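Long-range contacts in SusD homolog (Bacteroides thetaiotaomicron, PDB 3EHM), which probably binds mucin O-glycans at the outer membrane as a SusD-like lipoprotein, helping this gut symbiont to use them: residues T275-L280 and T395-S400; P418-Y423 and E431-K436; A452-R457 and L519-S524. One frame throughout, in Å; residues are numbered along the deposited sequence.

Contact 1 (T275-L280 and T395-S400)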
loop_
_atom_site.group_PDB
_atom_site.type_symbol
_atom_site.label_atom_id
_atom_site.label_comp_id
_atom_site.label_asym_id
_atom_site.label_seq_id
_atom_site.Cartn_x
_atom_site.Cartn_y
_atom_site.Cartn_z
ATOM N N THR A 275 9.960 9.037 -8.495
ATOM C CA THR A 275 9.264 9.843 -7.504
ATOM C C THR A 275 9.891 9.752 -6.114
ATOM O O THR A 275 10.246 10.768 -5.519
ATOM C CB THR A 275 7.783 9.444 -7.404
ATOM O OG1 THR A 275 7.171 9.569 -8.694
ATOM C CG2 THR A 275 7.058 10.352 -6.412
ATOM N N ILE A 276 10.039 8.541 -5.589
ATOM C CA ILE A 276 10.610 8.417 -4.262
ATOM C C ILE A 276 12.058 8.918 -4.247
ATOM O O ILE A 276 12.505 9.502 -3.266
ATOM C CB ILE A 276 10.503 6.960 -3.733
ATOM C CG1 ILE A 276 10.825 6.938 -2.235
ATOM C CG2 ILE A 276 11.421 6.029 -4.516
ATOM C CD1 ILE A 276 10.552 5.597 -1.574
ATOM N N TRP A 277 12.786 8.711 -5.339
ATOM C CA TRP A 277 14.161 9.193 -5.395
ATOM C C TRP A 277 14.170 10.714 -5.295
ATOM O O TRP A 277 14.975 11.289 -4.572
ATOM C CB TRP A 277 14.845 8.793 -6.701
ATOM C CG TRP A 277 16.114 9.577 -6.925
ATOM C CD1 TRP A 277 17.329 9.359 -6.341
ATOM C CD2 TRP A 277 16.259 10.758 -7.727
ATOM N NE1 TRP A 277 18.222 10.334 -6.726
ATOM C CE2 TRP A 277 17.592 11.205 -7.576
ATOM C CE3 TRP A 277 15.391 11.484 -8.554
ATOM C CZ2 TRP A 277 18.080 12.346 -8.225
ATOM C CZ3 TRP A 277 15.875 12.623 -9.199
ATOM C CH2 TRP A 277 17.209 13.041 -9.029
ATOM N N GLY A 278 13.277 11.356 -6.045
ATOM C CA GLY A 278 13.197 12.807 -6.041
ATOM C C GLY A 278 13.031 13.393 -4.657
ATOM O O GLY A 278 13.693 14.378 -4.305
ATOM N N TYR A 279 12.136 12.804 -3.867
ATOM C CA TYR A 279 11.912 13.280 -2.507
ATOM C C TYR A 279 13.106 12.980 -1.604
ATOM O O TYR A 279 13.595 13.861 -0.904
ATOM C CB TYR A 279 10.642 12.648 -1.922
ATOM C CG TYR A 279 9.362 13.234 -2.487
ATOM C CD1 TYR A 279 8.934 14.506 -2.111
ATOM C CD2 TYR A 279 8.613 12.543 -3.439
ATOM C CE1 TYR A 279 7.795 15.080 -2.667
ATOM C CE2 TYR A 279 7.468 13.109 -4.005
ATOM C CZ TYR A 279 7.068 14.381 -3.617
ATOM O OH TYR A 279 5.956 14.967 -4.195
ATOM N N LEU A 280 13.583 11.740 -1.624
ATOM C CA LEU A 280 14.708 11.355 -0.776
ATOM C C LEU A 280 15.935 12.212 -1.044
ATOM O O LEU A 280 16.611 12.645 -0.112
ATOM C CB LEU A 280 15.043 9.873 -0.980
ATOM C CG LEU A 280 13.939 8.889 -0.582
ATOM C CD1 LEU A 280 14.359 7.465 -0.933
ATOM C CD2 LEU A 280 13.662 9.010 0.908
ATOM N N THR A 395 13.700 16.795 -5.718
ATOM C CA THR A 395 14.519 17.001 -6.898
ATOM C C THR A 395 13.819 16.527 -8.158
ATOM O O THR A 395 13.258 15.430 -8.196
ATOM C CB THR A 395 15.844 16.252 -6.773
ATOM O OG1 THR A 395 16.455 16.586 -5.521
ATOM C CG2 THR A 395 16.777 16.638 -7.918
ATOM N N GLY A 396 13.855 17.358 -9.190
ATOM C CA GLY A 396 13.227 16.988 -10.437
ATOM C C GLY A 396 14.171 16.141 -11.261
ATOM O O GLY A 396 15.364 16.058 -10.976
ATOM N N LEU A 397 13.632 15.494 -12.282
ATOM C CA LEU A 397 14.437 14.666 -13.155
ATOM C C LEU A 397 14.514 15.402 -14.486
ATOM O O LEU A 397 13.498 15.637 -15.141
ATOM C CB LEU A 397 13.774 13.294 -13.318
ATOM C CG LEU A 397 14.628 12.102 -13.752
ATOM C CD1 LEU A 397 15.920 12.060 -12.949
ATOM C CD2 LEU A 397 13.829 10.817 -13.555
ATOM N N THR A 398 15.715 15.810 -14.870
ATOM C CA THR A 398 15.874 16.509 -16.134
ATOM C C THR A 398 16.264 15.492 -17.195
ATOM O O THR A 398 16.676 14.371 -16.876
ATOM C CB THR A 398 16.970 17.578 -16.060
ATOM O OG1 THR A 398 18.249 16.939 -15.948
ATOM C CG2 THR A 398 16.745 18.491 -14.850
ATOM N N GLY A 399 16.129 15.884 -18.457
ATOM C CA GLY A 399 16.482 14.989 -19.540
ATOM C C GLY A 399 17.925 14.561 -19.400
ATOM O O GLY A 399 18.289 13.435 -19.730
ATOM N N SER A 400 18.747 15.471 -18.892
ATOM C CA SER A 400 20.163 15.202 -18.699
ATOM C C SER A 400 20.398 14.116 -17.655
ATOM O O SER A 400 21.035 13.102 -17.939
ATOM C CB SER A 400 20.883 16.478 -18.254
ATOM O OG SER A 400 20.590 17.558 -19.123
#

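Contact 2 (P418-Y423 and E431-K436)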
loop_
_atom_site.group_PDB
_atom_site.type_symbol
_atom_site.label_atom_id
_atom_site.label_comp_id
_atom_site.label_asym_id
_atom_site.label_seq_id
_atom_site.Cartn_x
_atom_site.Cartn_y
_atom_site.Cartn_z
ATOM N N PRO A 418 10.077 19.356 4.105
ATOM C CA PRO A 418 9.837 18.567 5.317
ATOM C C PRO A 418 9.461 19.411 6.534
ATOM O O PRO A 418 8.660 18.987 7.369
ATOM C CB PRO A 418 11.172 17.850 5.542
ATOM C CG PRO A 418 11.808 17.831 4.183
ATOM C CD PRO A 418 11.475 19.206 3.668
ATOM N N LYS A 419 10.041 20.603 6.636
ATOM C CA LYS A 419 9.779 21.467 7.787
ATOM C C LYS A 419 8.318 21.886 7.875
ATOM O O LYS A 419 7.760 22.457 6.941
ATOM C CB LYS A 419 10.688 22.700 7.745
ATOM C CG LYS A 419 10.622 23.547 9.004
ATOM C CD LYS A 419 11.600 24.710 8.935
ATOM C CE LYS A 419 11.470 25.608 10.154
ATOM N NZ LYS A 419 12.352 26.799 10.025
ATOM N N TRP A 420 7.706 21.608 9.019
ATOM C CA TRP A 420 6.298 21.917 9.229
ATOM C C TRP A 420 5.892 23.368 8.974
ATOM O O TRP A 420 4.905 23.625 8.287
ATOM C CB TRP A 420 5.889 21.508 10.646
ATOM C CG TRP A 420 4.440 21.742 10.933
ATOM C CD1 TRP A 420 3.890 22.820 11.569
ATOM C CD2 TRP A 420 3.350 20.893 10.564
ATOM N NE1 TRP A 420 2.524 22.692 11.620
ATOM C CE2 TRP A 420 2.165 21.517 11.012
ATOM C CE3 TRP A 420 3.257 19.664 9.898
ATOM C CZ2 TRP A 420 0.900 20.953 10.817
ATOM C CZ3 TRP A 420 2.000 19.101 9.703
ATOM C CH2 TRP A 420 0.838 19.747 10.164
ATOM N N ASP A 421 6.660 24.308 9.517
ATOM C CA ASP A 421 6.363 25.733 9.383
ATOM C C ASP A 421 6.805 26.398 8.077
ATOM O O ASP A 421 6.649 27.611 7.920
ATOM C CB ASP A 421 6.986 26.495 10.558
ATOM C CG ASP A 421 6.616 25.900 11.903
ATOM O OD1 ASP A 421 5.405 25.722 12.167
ATOM O OD2 ASP A 421 7.536 25.611 12.703
ATOM N N ASP A 422 7.345 25.616 7.146
ATOM C CA ASP A 422 7.822 26.151 5.867
ATOM C C ASP A 422 6.785 25.942 4.760
ATOM O O ASP A 422 6.626 24.829 4.260
ATOM C CB ASP A 422 9.142 25.464 5.501
ATOM C CG ASP A 422 9.762 26.012 4.233
ATOM O OD1 ASP A 422 9.932 27.243 4.132
ATOM O OD2 ASP A 422 10.095 25.207 3.340
ATOM N N TYR A 423 6.098 27.013 4.363
ATOM C CA TYR A 423 5.051 26.909 3.343
ATOM C C TYR A 423 5.352 27.492 1.967
ATOM O O TYR A 423 5.811 28.625 1.839
ATOM C CB TYR A 423 3.756 27.527 3.874
ATOM C CG TYR A 423 3.318 26.902 5.166
ATOM C CD1 TYR A 423 3.552 27.535 6.383
ATOM C CD2 TYR A 423 2.754 25.629 5.182
ATOM C CE1 TYR A 423 3.240 26.908 7.590
ATOM C CE2 TYR A 423 2.443 24.996 6.375
ATOM C CZ TYR A 423 2.690 25.635 7.574
ATOM O OH TYR A 423 2.415 24.979 8.755
ATOM N N GLU A 431 -4.119 22.843 3.476
ATOM C CA GLU A 431 -3.889 21.882 2.399
ATOM C C GLU A 431 -2.420 21.492 2.294
ATOM O O GLU A 431 -2.105 20.338 2.011
ATOM C CB GLU A 431 -4.362 22.451 1.057
ATOM C CG GLU A 431 -5.865 22.347 0.824
ATOM C CD GLU A 431 -6.302 20.944 0.416
ATOM O OE1 GLU A 431 -5.815 20.445 -0.623
ATOM O OE2 GLU A 431 -7.135 20.342 1.127
ATOM N N GLU A 432 -1.519 22.449 2.513
ATOM C CA GLU A 432 -0.094 22.145 2.430
ATOM C C GLU A 432 0.349 21.334 3.635
ATOM O O GLU A 432 1.244 20.499 3.532
ATOM C CB GLU A 432 0.750 23.422 2.324
ATOM C CG GLU A 432 2.220 23.111 2.051
ATOM C CD GLU A 432 3.026 24.316 1.602
ATOM O OE1 GLU A 432 2.426 25.380 1.328
ATOM O OE2 GLU A 432 4.268 24.189 1.516
ATOM N N GLN A 433 -0.275 21.582 4.783
ATOM C CA GLN A 433 0.055 20.829 5.982
ATOM C C GLN A 433 -0.330 19.369 5.731
ATOM O O GLN A 433 0.404 18.454 6.107
ATOM C CB GLN A 433 -0.695 21.396 7.191
ATOM C CG GLN A 433 -0.260 22.815 7.542
ATOM C CD GLN A 433 -0.974 23.384 8.756
ATOM O OE1 GLN A 433 -2.177 23.195 8.927
ATOM N NE2 GLN A 433 -0.234 24.106 9.595
ATOM N N LEU A 434 -1.480 19.152 5.093
ATOM C CA LEU A 434 -1.905 17.792 4.769
ATOM C C LEU A 434 -0.901 17.208 3.776
ATOM O O LEU A 434 -0.510 16.046 3.876
ATOM C CB LEU A 434 -3.299 17.781 4.136
ATOM C CG LEU A 434 -3.770 16.407 3.627
ATOM C CD1 LEU A 434 -3.911 15.442 4.800
ATOM C CD2 LEU A 434 -5.095 16.542 2.896
ATOM N N GLN A 435 -0.480 18.024 2.815
ATOM C CA GLN A 435 0.479 17.566 1.818
ATOM C C GLN A 435 1.763 17.070 2.486
ATOM O O GLN A 435 2.318 16.040 2.085
ATOM C CB GLN A 435 0.798 18.690 0.831
ATOM C CG GLN A 435 1.784 18.293 -0.259
ATOM C CD GLN A 435 2.074 19.429 -1.213
ATOM O OE1 GLN A 435 2.147 20.584 -0.806
ATOM N NE2 GLN A 435 2.259 19.104 -2.489
ATOM N N LYS A 436 2.232 17.800 3.496
ATOM C CA LYS A 436 3.440 17.410 4.224
ATOM C C LYS A 436 3.199 16.073 4.929
ATOM O O LYS A 436 4.038 15.172 4.872
ATOM C CB LYS A 436 3.821 18.473 5.267
ATOM C CG LYS A 436 4.315 19.805 4.689
ATOM C CD LYS A 436 4.610 20.807 5.806
ATOM C CE LYS A 436 5.053 22.168 5.262
ATOM N NZ LYS A 436 6.366 22.106 4.550
#

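Contact 3 (A452-R457 and L519-S524)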
loop_
_atom_site.group_PDB
_atom_site.type_symbol
_atom_site.label_atom_id
_atom_site.label_comp_id
_atom_site.label_asym_id
_atom_site.label_seq_id
_atom_site.Cartn_x
_atom_site.Cartn_y
_atom_site.Cartn_z
ATOM N N ALA A 452 0.119 3.343 -0.318
ATOM C CA ALA A 452 0.597 4.624 -0.822
ATOM C C ALA A 452 -0.201 5.048 -2.054
ATOM O O ALA A 452 -0.512 6.226 -2.231
ATOM C CB ALA A 452 2.073 4.527 -1.161
ATOM N N TRP A 453 -0.521 4.079 -2.905
ATOM C CA TRP A 453 -1.287 4.340 -4.115
ATOM C C TRP A 453 -2.710 4.760 -3.745
ATOM O O TRP A 453 -3.283 5.658 -4.358
ATOM C CB TRP A 453 -1.302 3.088 -4.994
ATOM C CG TRP A 453 -2.099 3.227 -6.244
ATOM C CD1 TRP A 453 -2.218 4.342 -7.025
ATOM C CD2 TRP A 453 -2.844 2.197 -6.898
ATOM N NE1 TRP A 453 -2.991 4.068 -8.128
ATOM C CE2 TRP A 453 -3.388 2.757 -8.076
ATOM C CE3 TRP A 453 -3.102 0.851 -6.606
ATOM C CZ2 TRP A 453 -4.178 2.020 -8.962
ATOM C CZ3 TRP A 453 -3.889 0.115 -7.492
ATOM C CH2 TRP A 453 -4.416 0.705 -8.655
ATOM N N THR A 454 -3.273 4.111 -2.732
ATOM C CA THR A 454 -4.616 4.441 -2.263
ATOM C C THR A 454 -4.629 5.855 -1.678
ATOM O O THR A 454 -5.521 6.655 -1.973
ATOM C CB THR A 454 -5.083 3.447 -1.177
ATOM O OG1 THR A 454 -5.180 2.137 -1.747
ATOM C CG2 THR A 454 -6.438 3.850 -0.617
ATOM N N GLU A 455 -3.634 6.166 -0.852
ATOM C CA GLU A 455 -3.570 7.483 -0.237
ATOM C C GLU A 455 -3.358 8.598 -1.248
ATOM O O GLU A 455 -3.870 9.702 -1.066
ATOM C CB GLU A 455 -2.489 7.514 0.846
ATOM C CG GLU A 455 -2.931 6.808 2.113
ATOM C CD GLU A 455 -4.132 7.488 2.757
ATOM O OE1 GLU A 455 -3.932 8.470 3.503
ATOM O OE2 GLU A 455 -5.278 7.055 2.505
ATOM N N TYR A 456 -2.608 8.323 -2.310
ATOM C CA TYR A 456 -2.393 9.332 -3.343
ATOM C C TYR A 456 -3.716 9.613 -4.056
ATOM O O TYR A 456 -4.094 10.767 -4.262
ATOM C CB TYR A 456 -1.374 8.860 -4.380
ATOM C CG TYR A 456 -1.339 9.759 -5.599
ATOM C CD1 TYR A 456 -0.698 10.997 -5.559
ATOM C CD2 TYR A 456 -2.014 9.400 -6.771
ATOM C CE1 TYR A 456 -0.728 11.862 -6.654
ATOM C CE2 TYR A 456 -2.053 10.257 -7.872
ATOM C CZ TYR A 456 -1.408 11.486 -7.805
ATOM O OH TYR A 456 -1.447 12.339 -8.882
ATOM N N ARG A 457 -4.410 8.552 -4.443
ATOM C CA ARG A 457 -5.690 8.691 -5.130
ATOM C C ARG A 457 -6.725 9.414 -4.272
ATOM O O ARG A 457 -7.539 10.184 -4.784
ATOM C CB ARG A 457 -6.223 7.315 -5.534
ATOM C CG ARG A 457 -5.472 6.665 -6.691
ATOM C CD ARG A 457 -5.994 5.260 -6.948
ATOM N NE ARG A 457 -5.558 4.323 -5.916
ATOM C CZ ARG A 457 -6.128 3.143 -5.692
ATOM N NH1 ARG A 457 -7.166 2.756 -6.423
ATOM N NH2 ARG A 457 -5.657 2.344 -4.746
ATOM N N LEU A 519 -12.664 6.126 -7.328
ATOM C CA LEU A 519 -13.309 5.349 -6.289
ATOM C C LEU A 519 -14.057 6.236 -5.307
ATOM O O LEU A 519 -13.936 7.460 -5.338
ATOM C CB LEU A 519 -12.281 4.463 -5.580
ATOM C CG LEU A 519 -11.707 3.413 -6.542
ATOM C CD1 LEU A 519 -10.664 2.547 -5.836
ATOM C CD2 LEU A 519 -12.846 2.545 -7.072
ATOM N N TRP A 520 -14.836 5.601 -4.442
ATOM C CA TRP A 520 -15.666 6.291 -3.465
ATOM C C TRP A 520 -14.990 7.284 -2.521
ATOM O O TRP A 520 -15.525 8.372 -2.294
ATOM C CB TRP A 520 -16.433 5.256 -2.639
ATOM C CG TRP A 520 -17.285 5.851 -1.553
ATOM C CD1 TRP A 520 -18.377 6.662 -1.710
ATOM C CD2 TRP A 520 -17.105 5.687 -0.143
ATOM N NE1 TRP A 520 -18.888 7.011 -0.479
ATOM C CE2 TRP A 520 -18.125 6.426 0.499
ATOM C CE3 TRP A 520 -16.180 4.986 0.642
ATOM C CZ2 TRP A 520 -18.247 6.484 1.889
ATOM C CZ3 TRP A 520 -16.301 5.045 2.030
ATOM C CH2 TRP A 520 -17.329 5.792 2.636
ATOM N N TRP A 521 -13.833 6.924 -1.967
ATOM C CA TRP A 521 -13.153 7.813 -1.023
ATOM C C TRP A 521 -12.334 8.973 -1.590
ATOM O O TRP A 521 -11.716 9.718 -0.828
ATOM C CB TRP A 521 -12.281 7.003 -0.049
ATOM C CG TRP A 521 -11.596 5.791 -0.635
ATOM C CD1 TRP A 521 -11.803 4.485 -0.282
ATOM C CD2 TRP A 521 -10.593 5.774 -1.656
ATOM N NE1 TRP A 521 -10.992 3.657 -1.020
ATOM C CE2 TRP A 521 -10.238 4.419 -1.872
ATOM C CE3 TRP A 521 -9.957 6.769 -2.412
ATOM C CZ2 TRP A 521 -9.275 4.036 -2.815
ATOM C CZ3 TRP A 521 -8.996 6.385 -3.352
ATOM C CH2 TRP A 521 -8.667 5.028 -3.542
ATOM N N VAL A 522 -12.331 9.149 -2.908
ATOM C CA VAL A 522 -11.563 10.248 -3.486
ATOM C C VAL A 522 -12.202 11.556 -3.038
ATOM O O VAL A 522 -13.386 11.784 -3.276
ATOM C CB VAL A 522 -11.548 10.192 -5.025
ATOM C CG1 VAL A 522 -10.809 11.414 -5.581
ATOM C CG2 VAL A 522 -10.866 8.913 -5.488
ATOM N N ARG A 523 -11.421 12.412 -2.388
ATOM C CA ARG A 523 -11.958 13.672 -1.892
ATOM C C ARG A 523 -12.268 14.671 -2.994
ATOM O O ARG A 523 -11.677 14.638 -4.076
ATOM C CB ARG A 523 -11.000 14.303 -0.873
ATOM C CG ARG A 523 -9.706 14.874 -1.439
ATOM C CD ARG A 523 -8.796 15.280 -0.288
ATOM N NE ARG A 523 -7.560 15.939 -0.701
ATOM C CZ ARG A 523 -7.270 17.211 -0.446
ATOM N NH1 ARG A 523 -8.130 17.975 0.215
ATOM N NH2 ARG A 523 -6.103 17.713 -0.823
ATOM N N SER A 524 -13.213 15.557 -2.709
ATOM C CA SER A 524 -13.608 16.585 -3.656
ATOM C C SER A 524 -12.511 17.633 -3.747
ATOM O O SER A 524 -11.733 17.814 -2.806
ATOM C CB SER A 524 -14.909 17.251 -3.201
ATOM O OG SER A 524 -15.976 16.318 -3.209
#

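Contact 1 (T275-L280 and T395-S400)
The single hydrogen bond across this contact runs between backbones. Thr395 N donates to Gly278 O over 2.8 Å, almost straight at 170°, but it comes in above the carbonyl plane, 44° out of it. Gly278 CA and Thr395 CA are 4.5 Å apart, the nearest such pair across these segments, so the loop chain lies directly against helix 274-282. A side chain on Gly278 would run into Thr395 O. The hydroxyl of Thr395 reaches the same helix: OG1, beside its own backbone N, hydrogen-bonds to Asp281 OD2.

The apolar part is carried by Trp277. Its CG is anti to the backbone N (chi1 165°), which swings the indole out along the helix flank until the far end of the six-membered ring reaches the loop. There Trp277 CH2 lies 3.8 Å from the methyl CG2 of Thr395, which the threonine torsion places anti to its own N. Next to it, Trp277 CZ3 meets Leu397 CD1 at 3.8 Å. Both methyls approach obliquely. Between them Gly396 O comes up to the ring edge, near its plane, 3.9 Å from Trp277 CZ3. Asn401 also touches the indole, and a backbone hydrogen bond between Leu397 and His409 holds the loop further along.

Chemically, then, the loop is tied to the helix by one main-chain bond and a threonine hydroxyl, while carbon contacts fill in around the tryptophan tip. The fit has a probable cost, since the contact buries Thr395 O with no polar partner in the model.

Contact 2 (P418-Y423 and E431-K436)
Lys436 supplies the main polar grip. Its chain leaves helix 429-445 extended beyond CG as far as CE, then bends at the last torsion (chi4 -66°), which turns NZ in among loop carbonyls. Lys436 NZ donates to Asp422 O at 2.8 Å, in the carbonyl plane, and to Lys419 O at 2.8 Å from above the plane. Lys419 O also accepts from Asp422 N, the bond that closes the type I turn. Ser417 O and Thr416 OG1 give the ammonium two more partners, so it is gripped by four neutral oxygens, which probably spread its charge. An alanine here would remove the ammonium and its grip on four oxygens, and would probably loosen the turn from the helix.

A second bond, between neutral groups, lies about one helical turn back. Gln433 NE2 donates to Tyr423 OH at 2.9 Å, with the hydroxyl near the amide plane and an angle of 161° at the hydrogen. Glu432 takes two backbone N-H groups and a hydroxyl: OE1 accepts from Gly425 N, and OE2 from Thr424 N and Thr416 OG1.

Packing fills the gaps between these bonds. Trp420, its CG anti to the backbone N, has Gln433 CG and Tyr423 OH over one face, both toward the rim, and its CH2 lies 3.7 Å from Gln433 CB. The Gln433 amide is tilted 30° to the indole. Glu432 CD meets the Tyr423 ring at its edge, 3.8 Å from CD2, with the carboxylate perpendicular to the ring. Trp420 also touches Pro364 and Lys365 of helix 364-378.

The arrangement is a type I beta turn, Lys419 to Asp422, whose first and last carbonyls are held by a helix lysine within the helical SusD-like fold.

Contact 3 (A452-R457 and L519-S524)
Two torsions set this contact up: chi1 of Trp521 is 36°, short of the staggered value, and Arg457 bends at chi3 (-74°) to fold its guanidinium back along its own helix. Trp521 is the third residue of a type I beta turn, Leu519 to Val522, and this turn of the SusD-like fold docks on helix 449-459 through the indole.

The six-membered ring reaches Thr454 with a face and Arg457 with its edge. Over that face lies the methyl Thr454 CG2, 4.1 Å from the ring centroid in a CH-pi contact, while Leu519 CB lies over the opposite face. At the ring edge, Trp521 CZ3 meets Arg457 CB at 3.6 Å.

The guanidinium stands nearly perpendicular to the indole, 87° between planes, so that Trp521 CH2 points at the centre of one of its faces, 3.8 Å from Arg457 CZ. Trp453 CD2 lies over the other face, toward the rim. In its own plane, Arg457 NE donates to Trp453 O at 3.1 Å, which fixes the group's rotation, and NH1 is taken by Asp138 O and Glu487 O. Asp138 also receives Trp521 NE1 at OD1, and so probably helps to position both. Leu519 CD1 packs 3.6 Å from Arg457 NH1.

Further along the turn, both methyls of Val522, CG1 and CG2, lie 3.6 Å from Arg457 O, a carbonyl that accepts a hydrogen bond from Arg526 NH1.

In the fold
The centre of contact 3 lies nearest that of the chain, at about 12 Å, against about 21 and 22 Å for contacts 1 and 2. Contacts 1 and 3 are buried, contact 2 partly so. Each sets a loop against a helix, and contacts 1 and 2 draw their loops from the connection between helices 384-388 and 429-445. Contacts 2 and 3 use successive helices and meet through a salt bridge, Glu431 OE2 to Arg523 NH1; helix 429-445 also touches Tyr279 of contact 1. Their chemistry differs: a main-chain bond in contact 1, lysine and glutamine bonds in contact 2, and in contact 3 packing of a tryptophan on a methyl and a guanidinium, without cross-segment hydrogen bonds.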